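Local coordinates for lipase (Penicillium expansum, PDB 3G7N), which hydrolyses triacylglycerols and other acylglycerol lipids as a secreted alkaline lipase, releasing free fatty acids, at residues 11-16 with 50-55; 126-131 with 143-148; 30-35 with 57-62. One frame throughout, in Å; residues are numbered along the deposited sequence.

Interaction 1 (11-16 with 50-55). With SO4 (sulfate ion), chain E.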
loop_
_atom_site.group_PDB
_atom_site.type_symbol
_atom_site.label_atom_id
_atom_site.label_comp_id
_atom_site.label_asym_id
_atom_site.label_seq_id
_atom_site.Cartn_x
_atom_site.Cartn_y
_atom_site.Cartn_z
ATOM N N LEU A 11 -3.360 -8.954 7.494
ATOM C CA LEU A 11 -3.138 -8.829 6.058
ATOM C C LEU A 11 -4.398 -9.213 5.288
ATOM O O LEU A 11 -4.706 -8.621 4.244
ATOM C CB LEU A 11 -1.935 -9.666 5.632
ATOM C CG LEU A 11 -0.596 -9.112 6.114
ATOM C CD1 LEU A 11 0.485 -10.187 6.053
ATOM C CD2 LEU A 11 -0.200 -7.862 5.336
ATOM N N HIS A 12 -5.150 -10.174 5.814
ATOM C CA HIS A 12 -6.442 -10.539 5.274
ATOM C C HIS A 12 -7.421 -9.354 5.338
ATOM O O HIS A 12 -8.099 -9.045 4.374
ATOM C CB HIS A 12 -6.999 -11.777 6.019
ATOM C CG HIS A 12 -8.321 -12.250 5.519
ATOM N ND1 HIS A 12 -8.477 -12.899 4.311
ATOM C CD2 HIS A 12 -9.539 -12.280 6.115
ATOM C CE1 HIS A 12 -9.732 -13.284 4.175
ATOM N NE2 HIS A 12 -10.411 -12.867 5.227
ATOM N N ARG A 13 -7.434 -8.658 6.477
ATOM C CA ARG A 13 -8.215 -7.429 6.599
ATOM C C ARG A 13 -7.763 -6.378 5.580
ATOM O O ARG A 13 -8.586 -5.746 4.949
ATOM C CB ARG A 13 -8.167 -6.868 8.024
ATOM C CG ARG A 13 -8.833 -5.500 8.143
ATOM C CD ARG A 13 -8.850 -5.000 9.593
ATOM N NE ARG A 13 -9.314 -3.619 9.705
ATOM C CZ ARG A 13 -8.528 -2.553 9.617
ATOM N NH1 ARG A 13 -7.233 -2.677 9.378
ATOM N NH2 ARG A 13 -9.064 -1.344 9.754
ATOM N N ALA A 14 -6.457 -6.206 5.448
ATOM C CA ALA A 14 -5.928 -5.247 4.494
ATOM C C ALA A 14 -6.420 -5.575 3.079
ATOM O O ALA A 14 -6.726 -4.677 2.302
ATOM C CB ALA A 14 -4.419 -5.237 4.546
ATOM N N ALA A 15 -6.460 -6.860 2.744
ATOM C CA ALA A 15 -6.916 -7.279 1.423
ATOM C C ALA A 15 -8.392 -7.032 1.225
ATOM O O ALA A 15 -8.814 -6.626 0.148
ATOM C CB ALA A 15 -6.564 -8.734 1.190
ATOM N N LYS A 16 -9.189 -7.232 2.289
ATOM C CA LYS A 16 -10.608 -6.884 2.219
ATOM C C LYS A 16 -10.846 -5.389 1.990
ATOM O O LYS A 16 -11.659 -5.001 1.176
ATOM C CB LYS A 16 -11.377 -7.374 3.454
ATOM C CG LYS A 16 -11.471 -8.902 3.521
ATOM C CD LYS A 16 -11.814 -9.405 4.942
ATOM C CE LYS A 16 -13.204 -9.039 5.368
ATOM N NZ LYS A 16 -13.485 -9.663 6.700
ATOM N N GLY A 50 -10.963 7.497 6.149
ATOM C CA GLY A 50 -11.982 7.403 7.194
ATOM C C GLY A 50 -11.381 6.878 8.478
ATOM O O GLY A 50 -10.196 7.044 8.716
ATOM N N TYR A 51 -12.243 6.360 9.343
ATOM C CA TYR A 51 -11.819 5.941 10.677
ATOM C C TYR A 51 -12.497 4.631 11.040
ATOM O O TYR A 51 -13.612 4.341 10.611
ATOM C CB TYR A 51 -12.132 7.018 11.733
ATOM C CG TYR A 51 -13.586 7.283 11.932
ATOM C CD1 TYR A 51 -14.307 6.590 12.896
ATOM C CD2 TYR A 51 -14.271 8.186 11.129
ATOM C CE1 TYR A 51 -15.666 6.801 13.065
ATOM C CE2 TYR A 51 -15.638 8.375 11.254
ATOM C CZ TYR A 51 -16.335 7.683 12.229
ATOM O OH TYR A 51 -17.700 7.868 12.362
ATOM N N SER A 52 -11.800 3.859 11.869
ATOM C CA SER A 52 -12.336 2.617 12.432
ATOM C C SER A 52 -12.433 2.784 13.942
ATOM O O SER A 52 -11.427 2.790 14.627
ATOM C CB SER A 52 -11.385 1.472 12.132
ATOM O OG SER A 52 -11.837 0.303 12.832
ATOM N N THR A 53 -13.667 2.788 14.444
ATOM C CA THR A 53 -13.913 2.780 15.891
ATOM C C THR A 53 -13.422 1.472 16.527
ATOM O O THR A 53 -12.764 1.496 17.567
ATOM C CB THR A 53 -15.409 2.955 16.192
ATOM O OG1 THR A 53 -15.904 4.110 15.504
ATOM C CG2 THR A 53 -15.635 3.110 17.682
ATOM N N GLU A 54 -13.560 0.369 15.793
ATOM C CA GLU A 54 -13.120 -0.948 16.243
ATOM C C GLU A 54 -11.616 -0.985 16.444
ATOM O O GLU A 54 -11.128 -1.486 17.457
ATOM C CB GLU A 54 -13.556 -2.023 15.245
ATOM C CG GLU A 54 -13.153 -3.430 15.657
ATOM C CD GLU A 54 -13.598 -4.480 14.660
ATOM O OE1 GLU A 54 -14.651 -4.285 14.013
ATOM O OE2 GLU A 54 -12.792 -5.393 14.377
ATOM N N LYS A 55 -10.858 -0.499 15.464
ATOM C CA LYS A 55 -9.400 -0.584 15.515
ATOM C C LYS A 55 -8.730 0.641 16.139
ATOM O O LYS A 55 -7.531 0.659 16.350
ATOM C CB LYS A 55 -8.835 -0.823 14.111
ATOM C CG LYS A 55 -9.286 -2.127 13.467
ATOM C CD LYS A 55 -8.766 -3.359 14.219
ATOM C CE LYS A 55 -8.894 -4.602 13.358
ATOM N NZ LYS A 55 -8.508 -5.815 14.128
HETATM S S SO4 E . -16.796 -10.560 6.362
HETATM O O1 SO4 E . -17.097 -10.415 4.939
HETATM O O2 SO4 E . -16.085 -9.409 6.934
HETATM O O3 SO4 E . -18.029 -10.797 7.120
HETATM O O4 SO4 E . -15.976 -11.765 6.532
#
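Arg-13 and Lys-55 meet in a small, partly buried side-chain contact between helix 8-23 and the turn that follows strand 45-52, with 110 Å² buried and no hydrogen bond across it. The two side chains slide past each other in opposite directions. Lys-55 lays its CG over one face of the guanidinium, offset toward the rim and 3.6 Å above the plane, while its CE reaches Arg-13 CD at 3.8 Å. The kink at chi2 of Lys-55 (-65°) turns the chain along the arginine. What Lys-55 presents to the guanidinium is thus its methylene carbons, and the like charges stay apart, with Arg-13 NE and Lys-55 NZ at 5.0 Å.

The extended Arg-13 chain delivers its NH2 to two carboxylates, Asp-31 and Glu-127, both salt-bridged to it; this anionic pairing probably offsets the nearby lysine. Without the guanidinium, as with an alanine here, both acids would probably lose their shared cation and the lysine methylenes their flat support. One helical turn on, Lys-16 NZ donates to O2 of a sulfate at 2.6 Å, an ion probably taken from the crystallisation liquor and also held by Ser-258.

Ser-52 stands near the guanidinium, its CB 4.4 Å from Arg-13 NH2, and its hydroxyl is hydrogen-bonded to the same Asp-31. The backbone N of Lys-55 donates to Ser-52 OG (2.9 Å, 161°), which fixes the start of the turn. A serine oxygen accepting from the amide three residues on is an ST motif, placed here where a strand of the alpha/beta-hydrolase sheet ends.

Interaction 2 (126-131 with 143-148)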
loop_
_atom_site.group_PDB
_atom_site.type_symbol
_atom_site.label_atom_id
_atom_site.label_comp_id
_atom_site.label_asym_id
_atom_site.label_seq_id
_atom_site.Cartn_x
_atom_site.Cartn_y
_atom_site.Cartn_z
ATOM N N LEU A 126 -2.637 5.578 12.871
ATOM C CA LEU A 126 -2.805 5.733 11.413
ATOM C C LEU A 126 -2.565 4.413 10.705
ATOM O O LEU A 126 -1.692 3.618 11.083
ATOM C CB LEU A 126 -1.834 6.784 10.877
ATOM C CG LEU A 126 -1.913 8.156 11.545
ATOM C CD1 LEU A 126 -0.932 9.109 10.871
ATOM C CD2 LEU A 126 -3.337 8.717 11.483
ATOM N N GLU A 127 -3.270 4.231 9.594
ATOM C CA GLU A 127 -2.977 3.119 8.706
ATOM C C GLU A 127 -3.207 3.513 7.262
ATOM O O GLU A 127 -4.042 4.370 6.950
ATOM C CB GLU A 127 -3.796 1.891 9.073
ATOM C CG GLU A 127 -5.268 2.021 8.875
ATOM C CD GLU A 127 -6.019 0.741 9.239
ATOM O OE1 GLU A 127 -5.469 -0.370 8.998
ATOM O OE2 GLU A 127 -7.192 0.827 9.652
ATOM N N ALA A 128 -2.444 2.884 6.373
ATOM C CA ALA A 128 -2.604 3.075 4.923
ATOM C C ALA A 128 -2.562 1.711 4.277
ATOM O O ALA A 128 -1.829 0.828 4.726
ATOM C CB ALA A 128 -1.478 3.930 4.392
ATOM N N VAL A 129 -3.361 1.525 3.227
ATOM C CA VAL A 129 -3.468 0.202 2.603
ATOM C C VAL A 129 -3.913 0.351 1.162
ATOM O O VAL A 129 -4.667 1.275 0.819
ATOM C CB VAL A 129 -4.482 -0.670 3.394
ATOM C CG1 VAL A 129 -5.826 -0.005 3.494
ATOM C CG2 VAL A 129 -4.616 -2.039 2.809
ATOM N N GLY A 130 -3.505 -0.623 0.347
ATOM C CA GLY A 130 -4.009 -0.704 -1.010
ATOM C C GLY A 130 -3.334 -1.823 -1.755
ATOM O O GLY A 130 -2.322 -2.350 -1.329
ATOM N N HIS A 131 -3.914 -2.161 -2.902
ATOM C CA HIS A 131 -3.462 -3.297 -3.716
ATOM C C HIS A 131 -2.985 -2.829 -5.108
ATOM O O HIS A 131 -3.571 -1.947 -5.722
ATOM C CB HIS A 131 -4.617 -4.287 -3.857
ATOM C CG HIS A 131 -4.375 -5.369 -4.874
ATOM N ND1 HIS A 131 -4.824 -5.265 -6.172
ATOM C CD2 HIS A 131 -3.863 -6.612 -4.744
ATOM C CE1 HIS A 131 -4.533 -6.384 -6.818
ATOM N NE2 HIS A 131 -3.957 -7.215 -5.977
ATOM N N VAL A 143 5.286 7.205 3.799
ATOM C CA VAL A 143 6.250 8.277 4.035
ATOM C C VAL A 143 5.558 9.634 4.192
ATOM O O VAL A 143 5.892 10.407 5.091
ATOM C CB VAL A 143 7.287 8.328 2.882
ATOM C CG1 VAL A 143 8.164 9.566 2.978
ATOM C CG2 VAL A 143 8.147 7.078 2.893
ATOM N N ALA A 144 4.518 9.896 3.418
ATOM C CA ALA A 144 3.755 11.132 3.541
ATOM C C ALA A 144 3.169 11.249 4.945
ATOM O O ALA A 144 3.158 12.338 5.533
ATOM C CB ALA A 144 2.627 11.172 2.501
ATOM N N LEU A 145 2.553 10.183 5.431
ATOM C CA LEU A 145 1.945 10.196 6.759
ATOM C C LEU A 145 2.994 10.282 7.869
ATOM O O LEU A 145 2.798 10.993 8.865
ATOM C CB LEU A 145 1.027 8.973 6.943
ATOM C CG LEU A 145 -0.194 8.906 6.026
ATOM C CD1 LEU A 145 -0.835 7.527 6.157
ATOM C CD2 LEU A 145 -1.207 10.018 6.357
ATOM N N ALA A 146 4.065 9.505 7.762
ATOM C CA ALA A 146 5.113 9.530 8.789
ATOM C C ALA A 146 5.695 10.924 8.925
ATOM O O ALA A 146 5.960 11.381 10.055
ATOM C CB ALA A 146 6.218 8.537 8.442
ATOM N N GLN A 147 5.896 11.599 7.804
ATOM C CA GLN A 147 6.545 12.908 7.806
ATOM C C GLN A 147 5.582 13.997 8.276
ATOM O O GLN A 147 5.991 14.936 8.988
ATOM C CB GLN A 147 7.056 13.234 6.410
ATOM C CG GLN A 147 8.268 12.418 6.006
ATOM C CD GLN A 147 9.555 13.045 6.482
ATOM O OE1 GLN A 147 10.331 12.416 7.208
ATOM N NE2 GLN A 147 9.823 14.239 6.014
ATOM N N ASN A 148 4.309 13.902 7.896
ATOM C CA ASN A 148 3.333 14.910 8.304
ATOM C C ASN A 148 2.811 14.726 9.718
ATOM O O ASN A 148 2.439 15.708 10.375
ATOM C CB ASN A 148 2.165 14.967 7.326
ATOM C CG ASN A 148 2.468 15.832 6.110
ATOM O OD1 ASN A 148 2.299 17.052 6.156
ATOM N ND2 ASN A 148 2.999 15.224 5.043
#
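Leu-145 reaches from helix 133-148 onto strand 125-131 and meets Leu-126 and Ala-128, whose CB atoms point toward the helix. All three residues are buried, and the contact is wholly apolar. The closer approach is Leu-145 CD1 to Ala-128 CB, 4.1 Å; the small methyl admits the leucine tip. On the other flank, Leu-126 CD1 comes alongside Leu-145 CB at 4.4 Å. With CG anti to its carbonyl carbon (chi1 -64°), Leu-145 brings CD1 against Ala-128. Leu-154 of the neighbouring strand touches both leucines, extending the same apolar layer.

The looser part is the end of the helix, where Ala-146, Gln-147 and Asn-148 are partly exposed and do not touch strand 126-131; Asn-148 packs instead on His-107 and Ile-111. Here the bonding is polar and local. Asn-148 ND2 donates to Ala-144 O at 2.9 Å, nearly straight at 164°, with the acceptor lying in the amide plane of Asn-148. That carbonyl also takes the backbone N of Asn-148 (3.1 Å), so two donors from one residue grip it, while ND2 has a further acceptor in Ser-85 O.

Glu-127 and Val-129 point to the opposite face of the strand, where Val-129 packs on helix 8-23. The strand and helix are the first two elements of the beta-alpha-beta unit completed by strand 154-159; between them lies the nucleophile elbow, with Gly-130 leading to the active-site nucleophile, Ser-132.

Interaction 3 (30-35 with 57-62). Unlike the reference sequence in segment 30-35: Val-35 (reference Ala).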
loop_
_atom_site.group_PDB
_atom_site.type_symbol
_atom_site.label_atom_id
_atom_site.label_comp_id
_atom_site.label_asym_id
_atom_site.label_seq_id
_atom_site.Cartn_x
_atom_site.Cartn_y
_atom_site.Cartn_z
ATOM N N PHE A 30 -15.996 -2.446 5.479
ATOM C CA PHE A 30 -15.811 -3.245 6.657
ATOM C C PHE A 30 -15.838 -2.384 7.915
ATOM O O PHE A 30 -16.810 -1.636 8.088
ATOM C CB PHE A 30 -14.578 -4.139 6.506
ATOM C CG PHE A 30 -14.693 -5.095 5.346
ATOM C CD1 PHE A 30 -15.436 -6.258 5.484
ATOM C CD2 PHE A 30 -14.309 -4.708 4.066
ATOM C CE1 PHE A 30 -15.750 -7.030 4.372
ATOM C CE2 PHE A 30 -14.544 -5.532 2.973
ATOM C CZ PHE A 30 -15.301 -6.678 3.128
ATOM N N ASP A 31 -14.802 -2.409 8.745
ATOM C CA ASP A 31 -14.843 -1.650 10.003
ATOM C C ASP A 31 -14.531 -0.148 9.822
ATOM O O ASP A 31 -14.591 0.624 10.787
ATOM C CB ASP A 31 -13.892 -2.266 11.010
ATOM C CG ASP A 31 -12.468 -2.322 10.501
ATOM O OD1 ASP A 31 -12.189 -3.196 9.645
ATOM O OD2 ASP A 31 -11.628 -1.490 10.904
ATOM N N VAL A 32 -14.151 0.256 8.613
ATOM C CA VAL A 32 -13.784 1.656 8.350
ATOM C C VAL A 32 -14.990 2.464 7.870
ATOM O O VAL A 32 -15.602 2.167 6.829
ATOM C CB VAL A 32 -12.629 1.747 7.324
ATOM C CG1 VAL A 32 -12.376 3.216 6.931
ATOM C CG2 VAL A 32 -11.382 1.084 7.884
ATOM N N THR A 33 -15.355 3.486 8.642
ATOM C CA THR A 33 -16.357 4.459 8.209
ATOM C C THR A 33 -15.690 5.479 7.283
ATOM O O THR A 33 -14.695 6.103 7.644
ATOM C CB THR A 33 -16.945 5.199 9.406
ATOM O OG1 THR A 33 -17.559 4.251 10.294
ATOM C CG2 THR A 33 -17.987 6.216 8.961
ATOM N N ILE A 34 -16.199 5.605 6.061
ATOM C CA ILE A 34 -15.532 6.423 5.057
ATOM C C ILE A 34 -16.034 7.849 5.145
ATOM O O ILE A 34 -17.229 8.086 4.934
ATOM C CB ILE A 34 -15.736 5.855 3.616
ATOM C CG1 ILE A 34 -15.158 4.432 3.498
ATOM C CG2 ILE A 34 -15.073 6.782 2.580
ATOM C CD1 ILE A 34 -15.755 3.594 2.343
ATOM N N VAL A 35 -15.145 8.788 5.439
ATOM C CA VAL A 35 -15.528 10.185 5.634
ATOM C C VAL A 35 -15.220 11.046 4.421
ATOM O O VAL A 35 -15.831 12.109 4.237
ATOM C CB VAL A 35 -14.837 10.776 6.840
ATOM C CG1 VAL A 35 -15.221 10.036 8.093
ATOM C CG2 VAL A 35 -13.401 10.694 6.665
ATOM N N THR A 57 -8.310 3.456 14.501
ATOM C CA THR A 57 -7.413 3.936 13.449
ATOM C C THR A 57 -8.081 4.955 12.561
ATOM O O THR A 57 -9.312 5.004 12.438
ATOM C CB THR A 57 -6.894 2.816 12.542
ATOM O OG1 THR A 57 -8.012 2.183 11.911
ATOM C CG2 THR A 57 -6.029 1.824 13.310
ATOM N N ILE A 58 -7.233 5.774 11.955
ATOM C CA ILE A 58 -7.596 6.630 10.837
ATOM C C ILE A 58 -6.888 6.063 9.617
ATOM O O ILE A 58 -5.682 5.802 9.669
ATOM C CB ILE A 58 -7.126 8.071 11.114
ATOM C CG1 ILE A 58 -7.930 8.634 12.289
ATOM C CG2 ILE A 58 -7.231 8.958 9.869
ATOM C CD1 ILE A 58 -7.278 9.814 12.983
ATOM N N ALA A 59 -7.679 5.750 8.582
ATOM C CA ALA A 59 -7.237 4.892 7.472
ATOM C C ALA A 59 -7.272 5.655 6.159
ATOM O O ALA A 59 -8.218 6.388 5.861
ATOM C CB ALA A 59 -8.146 3.687 7.372
ATOM N N VAL A 60 -6.235 5.418 5.366
ATOM C CA VAL A 60 -6.150 5.859 3.970
ATOM C C VAL A 60 -6.087 4.625 3.076
ATOM O O VAL A 60 -5.129 3.839 3.159
ATOM C CB VAL A 60 -4.885 6.710 3.741
ATOM C CG1 VAL A 60 -4.786 7.135 2.285
ATOM C CG2 VAL A 60 -4.858 7.942 4.684
ATOM N N ILE A 61 -7.117 4.429 2.260
ATOM C CA ILE A 61 -7.250 3.197 1.476
ATOM C C ILE A 61 -7.224 3.590 0.004
ATOM O O ILE A 61 -8.084 4.349 -0.454
ATOM C CB ILE A 61 -8.572 2.480 1.774
ATOM C CG1 ILE A 61 -8.757 2.228 3.275
ATOM C CG2 ILE A 61 -8.630 1.153 1.021
ATOM C CD1 ILE A 61 -10.167 1.767 3.650
ATOM N N MET A 62 -6.193 3.151 -0.707
ATOM C CA MET A 62 -6.009 3.546 -2.100
ATOM C C MET A 62 -6.422 2.436 -3.045
ATOM O O MET A 62 -6.084 1.269 -2.843
ATOM C CB MET A 62 -4.555 3.903 -2.361
ATOM C CG MET A 62 -4.065 5.108 -1.514
ATOM S SD MET A 62 -5.136 6.581 -1.571
ATOM C CE MET A 62 -4.955 7.059 -3.295
#
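The CA atoms of Val-32 and Ala-59 lie 7.4 Å apart although their strands, 32-40 and 57-62, are not neighbours: strand 45-52 runs between them, antiparallel to each. That separation is shorter than two flat inter-strand spacings, and no hydrogen bond joins the two segments, so this edge of the alpha/beta-hydrolase sheet must curl. The two short segments also run markedly oblique to each other, as expected of a twisted sheet. Contact across the intervening strand falls to side chains, near a residue, Gly-50, that has none; Gly-50 is itself backbone-bonded to Ala-59.

Val-32 carries the contact on its side, with 52 Å² of its surface buried against the other strand. Its CB points at strand 57-62, and the two methyls divide the work. CG1 lies anti to the backbone N (chi1 173°) and CG2 anti to the carbonyl carbon, which directs each branch to a separate partner. CG2 rests against Ala-59 CB, methyl to methyl at 4.2 Å. CG1 turns toward the residue two further along, Ile-61. Both partners point to the same face of their strand, whereas Ile-58 and Val-60 point away from Val-32 and pack on helix 97-120.

Helix 8-23 closes this face of the sheet: Leu-17 touches Val-32, and Ala-21 touches Ile-61. The result is an apolar layer between sheet and helix on the concave side of the curl. It approaches the active site without entering it, since the side chains of Ile-61 and the nucleophile Ser-132 are about 12 Å apart. Ile-61 makes its contact with the far end of its chain: chi2 of 169° extends CD1 outward, until it stands 4.2 Å from Val-32 CG1.

All three contacts share one mixed sheet. Interactions 1 and 3 have centres about 7 Å apart and alternate along the chain: interaction 1 uses helix 8-23 and strand 45-52, and interaction 3 the strands either side of that one in the sheet, 32-40 and 57-62. Interaction 2 comes later, about 12 Å from interaction 3 and 14 Å from interaction 1. Strand 125-131 lies beside 57-62, where Val-129 O and Met-62 N are probably hydrogen-bonded at 2.9 Å, as are Glu-127 OE2 and Thr-57 OG1 at 2.8 Å. Val-129 faces helix 8-23 while Leu-126 and Ala-128 face helix 133-148, so the two helices flank the strand that leads to the nucleophile.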